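Putative sugar kinase PH1459 (Pyrococcus horikoshii, PDB 3EWM) probably acts as an ATP-dependent sugar kinase of the PfkB family, with fructokinase the activity generally inferred for it. Local coordinates at residues Ser154-Phe159 with Leu185-Lys190; Val128-Val133 with Thr143-Ile148; Val189-Glu194 with Val204-Ser209. All blocks are in the same frame, centred on the assembly; numbering follows the deposited sequence.

All three contacts lie along the large central sheet, whose neighbouring strands 127-131, 156-160 and 188-192 run parallel. Contact 2 packs a helix on the first of these strands, contact 1 pairs the second with the third, and contact 3 lays a loop against the third. Contacts 1 and 2, with centres about 10 Å apart, meet through Leu156 O and Val128 N (2.7 Å) and through the rings of Phe159 and Phe130. Contacts 1 and 3 share Val189 and Lys190. Contacts 2 and 3 do not touch. Lys190 is an ATP-binding residue, and its side chain lies about 4 Å from that of Thr215, a second one.

Contact 1: residues Ser154-Phe159 with Leu185-Lys190; sequences SSLIAF and LADIVK
Ala158 pairs with Ile188 and Phe159 with Val189 where strands 156-159 and 188-190 run side by side in the same direction, 4.7 Å apart at the closest approach of their axes and only 10° from parallel. Three backbone bonds define the ladder: Ile188 N to Ile157 O (3.0 Å), Phe159 N to Ile188 O, and Lys190 N to Phe159 O (2.9 Å).

At the start of the ladder a side chain supplies the acceptor. Ile157 N donates to Asp187 OD2 over 2.7 Å in a nearly straight bond of 164°; OD2 accepts with its anti lone pair. The same oxygen accepts a hydrogen bond from a water that also donates to Ser155 O, and Lys152 forms a long, weak ion pair with it, so the carboxylate is probably kept ionised. Asp187 N in turn gives a weak bond to Ile157 O, which thereby takes two N-H groups.

Leu156 crosses the aspartate at about a right angle, its CD2 resting 3.7 Å from Asp187 CG. Ile157 CD1 lies 3.2 Å from Leu185 O, a close methyl-to-carbonyl approach; that carbonyl accepts a hydrogen bond from Lys152 NZ. On the sheet face under helix 245-259, Ala158 CB meets Ile188 CB at 3.9 Å. On the opposite face Phe159 CB touches Ala186 CB at 3.7 Å. Phe159 CG is anti to the backbone N (chi1 -178°); the ring beyond it leads away from strand 188-190 and packs on helix 172-185.

Ala186 is the first residue to leave the helical conformation, so the chain turns from helix into strand within this contact. Adjacent parallel strands joined through helix 172-185 make a beta-alpha-beta crossover, the repeating element of the ribokinase-like fold to which PfkB kinases belong.

Contact 2: residues Val128-Val133 with Thr143-Ile148; sequences VNFGSV and TVMKVI
Phe130 presents one face of its ring to Ile148, and the rest of the contact is grouped round that pair. Ile148 CG1 stands 3.8 Å from the ring centroid and only 6° off the normal, a CH-pi contact directly over the centre. Ile148 CD1 covers the same face near the rim, 3.7 Å from Phe130 CD2, while CG2 lies outside the ring outline, 4.0 Å from Phe130 CE2. Chi1 of 77° puts Phe130 CG between the backbone N and the carbonyl carbon, a crowded position.

Ile148 CD1 has a second neighbour, Val128 CG1 at 3.9 Å. That one methyl therefore bridges two strand residues, Val128 and Phe130, which lie on the same side of the strand because they are two positions apart. One turn earlier in the helix, Val144 directs CG1 obliquely to Phe130 CD1 at 3.8 Å. The selenium of Met145, a selenomethionine, also approaches obliquely, 4.3 Å from Phe130 CE1; its CB points away from the strand, and the bent chain carries SE back to the ring.

Every touching residue is buried and all the meeting atoms are apolar, so shape and dispersion carry the contact. Ile7 of strand 3-7 touches Val128, Phe130 and Val144, and Ile157 of strand 156-160 touches Phe130 and Ile148, which continues the apolar layer over both adjacent strands.

Strand 128-131 and helix 143-148 lie 10.5 Å apart at the closest approach of their axes and run nearly antiparallel, at 150°. That spacing and direction are those of a helix returning across a parallel sheet: the first half of the beta-alpha-beta unit 127-131, 140-151, 156-160 in the ribokinase-like core.

Contact 3: residues Val189-Glu194 with Val204-Ser209; sequences VKASEE and VEVKGS
In the beta-alpha-beta connection from strand 188-192 to strand 211-215, Val189 and Ala191 meet Val206 and Gly208 of the loop that follows helix 193-200. Val206 CG1 makes most of the side-chain contact: it lies 3.5 Å from Ala191 CB and 3.9 Å from Val189 CG1, so one methyl touches two residues of the strand. With CG1 anti to the backbone N (chi1 -179°), this methyl is the one that meets the strand; the side chains of Val189 and Val206 cross at about a right angle.

Strands 188-192 and 211-215 are parallel neighbours in the sheet, so the loop is the link from the helix to the second strand of the unit. That helix begins right after Ser192, its N-cap residue.

Farther along the loop the backbone itself makes the contact. Val189 CG2 presses on Gly208 CA at 3.5 Å, tighter than usual van der Waals spacing for two carbons, and is also 3.5 Å from Gly208 N. That amide is held by Thr212 OG1. Val206 also touches Val196 and Leu199 of helix 193-200. Between Val189 and Ala191 in the strand, the CB of Lys190 points away from the loop, and its side chain belongs to the ATP site, where it touches Thr215.

Contact 1: residues Ser154-Phe159 with Leu185-Lys190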
loop_
_atom_site.group_PDB
_atom_site.type_symbol
_atom_site.label_atom_id
_atom_site.label_comp_id
_atom_site.label_asym_id
_atom_site.label_seq_id
_atom_site.Cartn_x
_atom_site.Cartn_y
_atom_site.Cartn_z
ATOM N N SER A 154 26.697 -8.879 23.802
ATOM C CA SER A 154 26.334 -7.771 24.717
ATOM C C SER A 154 24.870 -7.729 25.148
ATOM O O SER A 154 24.556 -7.214 26.226
ATOM C CB SER A 154 26.683 -6.425 24.091
ATOM O OG SER A 154 28.068 -6.359 23.819
ATOM N N SER A 155 23.980 -8.206 24.275
ATOM C CA SER A 155 22.549 -8.341 24.569
ATOM C C SER A 155 22.150 -9.710 24.073
ATOM O O SER A 155 22.730 -10.197 23.107
ATOM C CB SER A 155 21.703 -7.330 23.790
ATOM O OG SER A 155 22.225 -6.018 23.831
ATOM N N LEU A 156 21.154 -10.311 24.712
ATOM C CA LEU A 156 20.511 -11.501 24.181
ATOM C C LEU A 156 19.768 -11.169 22.879
ATOM O O LEU A 156 19.139 -10.115 22.752
ATOM C CB LEU A 156 19.538 -12.089 25.204
ATOM C CG LEU A 156 20.179 -12.575 26.494
ATOM C CD1 LEU A 156 19.136 -13.067 27.475
ATOM C CD2 LEU A 156 21.210 -13.674 26.182
ATOM N N ILE A 157 19.865 -12.079 21.924
ATOM C CA ILE A 157 19.256 -11.908 20.628
ATOM C C ILE A 157 18.114 -12.896 20.494
ATOM O O ILE A 157 18.274 -14.082 20.752
ATOM C CB ILE A 157 20.301 -12.123 19.498
ATOM C CG1 ILE A 157 21.396 -11.059 19.584
ATOM C CG2 ILE A 157 19.633 -12.129 18.130
ATOM C CD1 ILE A 157 22.673 -11.485 18.924
ATOM N N ALA A 158 16.957 -12.395 20.094
ATOM C CA ALA A 158 15.790 -13.246 19.887
ATOM C C ALA A 158 15.299 -13.096 18.457
ATOM O O ALA A 158 15.229 -11.980 17.922
ATOM C CB ALA A 158 14.686 -12.891 20.893
ATOM N N PHE A 159 14.966 -14.228 17.837
ATOM C CA PHE A 159 14.608 -14.256 16.435
ATOM C C PHE A 159 13.348 -15.093 16.253
ATOM O O PHE A 159 13.317 -16.251 16.634
ATOM C CB PHE A 159 15.776 -14.815 15.610
ATOM C CG PHE A 159 15.521 -14.839 14.115
ATOM C CD1 PHE A 159 15.428 -13.658 13.390
ATOM C CD2 PHE A 159 15.368 -16.042 13.443
ATOM C CE1 PHE A 159 15.220 -13.671 12.013
ATOM C CE2 PHE A 159 15.147 -16.077 12.067
ATOM C CZ PHE A 159 15.078 -14.876 11.341
ATOM N N LEU A 185 22.913 -16.571 15.122
ATOM C CA LEU A 185 23.182 -15.395 15.941
ATOM C C LEU A 185 22.249 -15.307 17.131
ATOM O O LEU A 185 22.543 -14.614 18.101
ATOM C CB LEU A 185 23.069 -14.115 15.114
ATOM C CG LEU A 185 24.172 -13.823 14.081
ATOM C CD1 LEU A 185 23.614 -12.931 13.019
ATOM C CD2 LEU A 185 25.405 -13.202 14.743
ATOM N N ALA A 186 21.130 -16.025 17.074
ATOM C CA ALA A 186 20.106 -15.877 18.100
ATOM C C ALA A 186 20.341 -16.764 19.317
ATOM O O ALA A 186 20.673 -17.941 19.198
ATOM C CB ALA A 186 18.713 -16.114 17.515
ATOM N N ASP A 187 20.160 -16.167 20.486
ATOM C CA ASP A 187 20.092 -16.900 21.741
ATOM C C ASP A 187 18.748 -17.596 21.862
ATOM O O ASP A 187 18.666 -18.715 22.350
ATOM C CB ASP A 187 20.229 -15.924 22.893
ATOM C CG ASP A 187 21.574 -15.242 22.899
ATOM O OD1 ASP A 187 22.547 -15.889 23.337
ATOM O OD2 ASP A 187 21.644 -14.072 22.475
ATOM N N ILE A 188 17.705 -16.900 21.415
ATOM C CA ILE A 188 16.333 -17.336 21.583
ATOM C C ILE A 188 15.755 -17.401 20.198
ATOM O O ILE A 188 15.799 -16.425 19.441
ATOM C CB ILE A 188 15.533 -16.321 22.435
ATOM C CG1 ILE A 188 16.143 -16.204 23.834
ATOM C CG2 ILE A 188 14.057 -16.700 22.507
ATOM C CD1 ILE A 188 16.198 -14.769 24.332
ATOM N N VAL A 189 15.227 -18.562 19.844
ATOM C CA VAL A 189 14.590 -18.722 18.551
ATOM C C VAL A 189 13.169 -19.207 18.772
ATOM O O VAL A 189 12.923 -20.129 19.569
ATOM C CB VAL A 189 15.388 -19.703 17.632
ATOM C CG1 VAL A 189 14.584 -20.075 16.372
ATOM C CG2 VAL A 189 16.722 -19.089 17.251
ATOM N N LYS A 190 12.244 -18.537 18.090
ATOM C CA LYS A 190 10.861 -18.939 18.031
ATOM C C LYS A 190 10.526 -19.374 16.607
ATOM O O LYS A 190 10.796 -18.653 15.641
ATOM C CB LYS A 190 9.961 -17.771 18.465
ATOM C CG LYS A 190 8.488 -18.060 18.322
ATOM C CD LYS A 190 7.656 -16.835 18.704
ATOM C CE LYS A 190 6.219 -17.001 18.292
ATOM N NZ LYS A 190 6.006 -16.817 16.839
HETATM O O HOH W 1 24.316 -12.255 22.408
#

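Contact 2: residues Val128-Val133 with Thr143-Ile148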
loop_
_atom_site.group_PDB
_atom_site.type_symbol
_atom_site.label_atom_id
_atom_site.label_comp_id
_atom_site.label_asym_id
_atom_site.label_seq_id
_atom_site.Cartn_x
_atom_site.Cartn_y
_atom_site.Cartn_z
ATOM N N VAL A 128 17.487 -8.000 22.335
ATOM C CA VAL A 128 17.128 -7.425 21.032
ATOM C C VAL A 128 16.358 -8.457 20.211
ATOM O O VAL A 128 16.802 -9.583 20.001
ATOM C CB VAL A 128 18.355 -6.903 20.256
ATOM C CG1 VAL A 128 17.964 -6.419 18.857
ATOM C CG2 VAL A 128 19.019 -5.779 21.026
ATOM N N ASN A 129 15.190 -8.049 19.760
ATOM C CA ASN A 129 14.281 -8.947 19.082
ATOM C C ASN A 129 14.194 -8.585 17.596
ATOM O O ASN A 129 14.000 -7.425 17.240
ATOM C CB ASN A 129 12.903 -8.800 19.731
ATOM C CG ASN A 129 11.829 -9.460 18.948
ATOM O OD1 ASN A 129 11.922 -10.645 18.631
ATOM N ND2 ASN A 129 10.800 -8.701 18.608
ATOM N N PHE A 130 14.352 -9.585 16.736
ATOM C CA PHE A 130 14.113 -9.396 15.306
ATOM C C PHE A 130 13.436 -10.619 14.693
ATOM O O PHE A 130 13.329 -11.683 15.326
ATOM C CB PHE A 130 15.405 -8.949 14.574
ATOM C CG PHE A 130 16.403 -10.050 14.328
ATOM C CD1 PHE A 130 16.756 -10.392 13.021
ATOM C CD2 PHE A 130 17.017 -10.718 15.382
ATOM C CE1 PHE A 130 17.704 -11.394 12.782
ATOM C CE2 PHE A 130 17.952 -11.727 15.150
ATOM C CZ PHE A 130 18.289 -12.064 13.853
ATOM N N GLY A 131 12.927 -10.448 13.485
ATOM C CA GLY A 131 12.159 -11.481 12.804
ATOM C C GLY A 131 12.655 -11.513 11.379
ATOM O O GLY A 131 13.469 -10.656 10.983
ATOM N N SER A 132 12.190 -12.501 10.624
ATOM C CA SER A 132 12.729 -12.713 9.284
ATOM C C SER A 132 12.179 -11.755 8.219
ATOM O O SER A 132 12.819 -11.532 7.202
ATOM C CB SER A 132 12.576 -14.165 8.860
ATOM O OG SER A 132 11.289 -14.429 8.368
ATOM N N VAL A 133 10.998 -11.190 8.460
ATOM C CA VAL A 133 10.329 -10.383 7.445
ATOM C C VAL A 133 11.206 -9.200 7.039
ATOM O O VAL A 133 11.363 -8.910 5.858
ATOM C CB VAL A 133 8.940 -9.933 7.903
ATOM C CG1 VAL A 133 8.382 -8.865 6.982
ATOM C CG2 VAL A 133 7.983 -11.173 7.978
ATOM N N THR A 143 21.507 -4.213 6.972
ATOM C CA THR A 143 21.567 -3.310 8.090
ATOM C C THR A 143 21.226 -4.055 9.379
ATOM O O THR A 143 21.982 -3.992 10.347
ATOM C CB THR A 143 20.630 -2.105 7.889
ATOM O OG1 THR A 143 21.100 -1.320 6.776
ATOM C CG2 THR A 143 20.581 -1.239 9.151
ATOM N N VAL A 144 20.104 -4.777 9.368
ATOM C CA VAL A 144 19.669 -5.511 10.547
ATOM C C VAL A 144 20.704 -6.574 10.890
ATOM O O VAL A 144 21.023 -6.740 12.056
ATOM C CB VAL A 144 18.242 -6.095 10.388
ATOM C CG1 VAL A 144 17.852 -7.016 11.551
ATOM C CG2 VAL A 144 17.238 -4.955 10.291
HETATM N N MSE A 145 21.258 -7.249 9.884
HETATM C CA MSE A 145 22.230 -8.312 10.167
HETATM C C MSE A 145 23.448 -7.719 10.864
HETATM O O MSE A 145 23.978 -8.299 11.803
HETATM C CB MSE A 145 22.628 -9.081 8.905
HETATM C CG MSE A 145 21.512 -9.974 8.336
HETATM SE SE MSE A 145 20.752 -11.159 9.709
HETATM C CE MSE A 145 22.307 -12.254 10.013
ATOM N N LYS A 146 23.865 -6.541 10.411
ATOM C CA LYS A 146 24.942 -5.809 11.075
ATOM C C LYS A 146 24.614 -5.414 12.509
ATOM O O LYS A 146 25.438 -5.571 13.385
ATOM C CB LYS A 146 25.366 -4.607 10.235
ATOM C CG LYS A 146 26.120 -5.072 9.000
ATOM C CD LYS A 146 26.695 -3.931 8.194
ATOM C CE LYS A 146 27.605 -4.513 7.122
ATOM N NZ LYS A 146 26.827 -5.281 6.107
ATOM N N VAL A 147 23.404 -4.932 12.753
ATOM C CA VAL A 147 23.006 -4.575 14.118
ATOM C C VAL A 147 23.142 -5.777 15.057
ATOM O O VAL A 147 23.778 -5.702 16.121
ATOM C CB VAL A 147 21.578 -3.982 14.151
ATOM C CG1 VAL A 147 21.115 -3.755 15.579
ATOM C CG2 VAL A 147 21.518 -2.673 13.361
ATOM N N ILE A 148 22.566 -6.893 14.629
ATOM C CA ILE A 148 22.594 -8.135 15.386
ATOM C C ILE A 148 24.029 -8.626 15.618
ATOM O O ILE A 148 24.389 -8.943 16.736
ATOM C CB ILE A 148 21.741 -9.221 14.679
ATOM C CG1 ILE A 148 20.304 -8.713 14.445
ATOM C CG2 ILE A 148 21.762 -10.544 15.459
ATOM C CD1 ILE A 148 19.584 -8.133 15.694
#

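Contact 3: residues Val189-Glu194 with Val204-Ser209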
loop_
_atom_site.group_PDB
_atom_site.type_symbol
_atom_site.label_atom_id
_atom_site.label_comp_id
_atom_site.label_asym_id
_atom_site.label_seq_id
_atom_site.Cartn_x
_atom_site.Cartn_y
_atom_site.Cartn_z
ATOM N N VAL A 189 15.227 -18.562 19.844
ATOM C CA VAL A 189 14.590 -18.722 18.551
ATOM C C VAL A 189 13.169 -19.207 18.772
ATOM O O VAL A 189 12.923 -20.129 19.569
ATOM C CB VAL A 189 15.388 -19.703 17.632
ATOM C CG1 VAL A 189 14.584 -20.075 16.372
ATOM C CG2 VAL A 189 16.722 -19.089 17.251
ATOM N N LYS A 190 12.244 -18.537 18.090
ATOM C CA LYS A 190 10.861 -18.939 18.031
ATOM C C LYS A 190 10.526 -19.374 16.607
ATOM O O LYS A 190 10.796 -18.653 15.641
ATOM C CB LYS A 190 9.961 -17.771 18.465
ATOM C CG LYS A 190 8.488 -18.060 18.322
ATOM C CD LYS A 190 7.656 -16.835 18.704
ATOM C CE LYS A 190 6.219 -17.001 18.292
ATOM N NZ LYS A 190 6.006 -16.817 16.839
ATOM N N ALA A 191 9.923 -20.556 16.482
ATOM C CA ALA A 191 9.531 -21.073 15.198
ATOM C C ALA A 191 8.329 -21.968 15.371
ATOM O O ALA A 191 8.178 -22.597 16.413
ATOM C CB ALA A 191 10.685 -21.864 14.554
ATOM N N SER A 192 7.481 -22.022 14.346
ATOM C CA SER A 192 6.412 -23.007 14.305
ATOM C C SER A 192 7.017 -24.354 13.957
ATOM O O SER A 192 8.089 -24.442 13.357
ATOM C CB SER A 192 5.371 -22.656 13.242
ATOM O OG SER A 192 5.964 -22.701 11.949
ATOM N N GLU A 193 6.303 -25.411 14.309
ATOM C CA GLU A 193 6.749 -26.738 13.927
ATOM C C GLU A 193 6.887 -26.857 12.393
ATOM O O GLU A 193 7.785 -27.548 11.915
ATOM C CB GLU A 193 5.852 -27.823 14.549
ATOM C CG GLU A 193 4.391 -27.688 14.245
ATOM C CD GLU A 193 3.572 -28.812 14.867
ATOM O OE1 GLU A 193 4.127 -29.910 15.073
ATOM O OE2 GLU A 193 2.378 -28.576 15.161
ATOM N N GLU A 194 6.049 -26.142 11.635
ATOM C CA GLU A 194 6.103 -26.188 10.159
ATOM C C GLU A 194 7.382 -25.545 9.633
ATOM O O GLU A 194 8.015 -26.047 8.688
ATOM C CB GLU A 194 4.861 -25.560 9.500
ATOM C CG GLU A 194 3.551 -26.295 9.799
ATOM C CD GLU A 194 2.847 -25.832 11.094
ATOM O OE1 GLU A 194 3.434 -25.064 11.910
ATOM O OE2 GLU A 194 1.678 -26.250 11.292
ATOM N N VAL A 204 19.239 -26.409 7.909
ATOM C CA VAL A 204 19.274 -25.293 8.844
ATOM C C VAL A 204 18.666 -25.749 10.157
ATOM O O VAL A 204 17.458 -25.916 10.254
ATOM C CB VAL A 204 18.500 -24.044 8.322
ATOM C CG1 VAL A 204 18.520 -22.910 9.364
ATOM C CG2 VAL A 204 19.066 -23.566 6.990
ATOM N N GLU A 205 19.518 -25.963 11.153
ATOM C CA GLU A 205 19.066 -26.250 12.501
ATOM C C GLU A 205 18.242 -25.070 13.055
ATOM O O GLU A 205 18.667 -23.921 12.998
ATOM C CB GLU A 205 20.266 -26.591 13.400
ATOM C CG GLU A 205 19.940 -26.723 14.890
ATOM C CD GLU A 205 20.837 -27.706 15.647
ATOM O OE1 GLU A 205 20.293 -28.550 16.395
ATOM O OE2 GLU A 205 22.072 -27.648 15.512
ATOM N N VAL A 206 17.053 -25.359 13.565
ATOM C CA VAL A 206 16.205 -24.308 14.105
ATOM C C VAL A 206 16.257 -24.407 15.623
ATOM O O VAL A 206 15.406 -25.020 16.279
ATOM C CB VAL A 206 14.773 -24.356 13.564
ATOM C CG1 VAL A 206 13.937 -23.204 14.151
ATOM C CG2 VAL A 206 14.778 -24.301 12.032
ATOM N N LYS A 207 17.287 -23.783 16.163
ATOM C CA LYS A 207 17.604 -23.864 17.565
ATOM C C LYS A 207 18.284 -22.562 17.912
ATOM O O LYS A 207 19.189 -22.124 17.182
ATOM C CB LYS A 207 18.583 -25.033 17.785
ATOM C CG LYS A 207 19.123 -25.202 19.199
ATOM C CD LYS A 207 19.994 -26.473 19.327
ATOM C CE LYS A 207 20.086 -26.930 20.790
ATOM N NZ LYS A 207 18.735 -27.138 21.429
ATOM N N GLY A 208 17.835 -21.927 18.993
ATOM C CA GLY A 208 18.595 -20.817 19.577
ATOM C C GLY A 208 19.737 -21.398 20.396
ATOM O O GLY A 208 19.700 -22.572 20.745
ATOM N N SER A 209 20.752 -20.592 20.703
ATOM C CA SER A 209 21.882 -21.085 21.496
ATOM C C SER A 209 21.479 -21.304 22.966
ATOM O O SER A 209 21.991 -22.204 23.653
ATOM C CB SER A 209 23.065 -20.118 21.372
ATOM O OG SER A 209 22.756 -18.892 21.984
#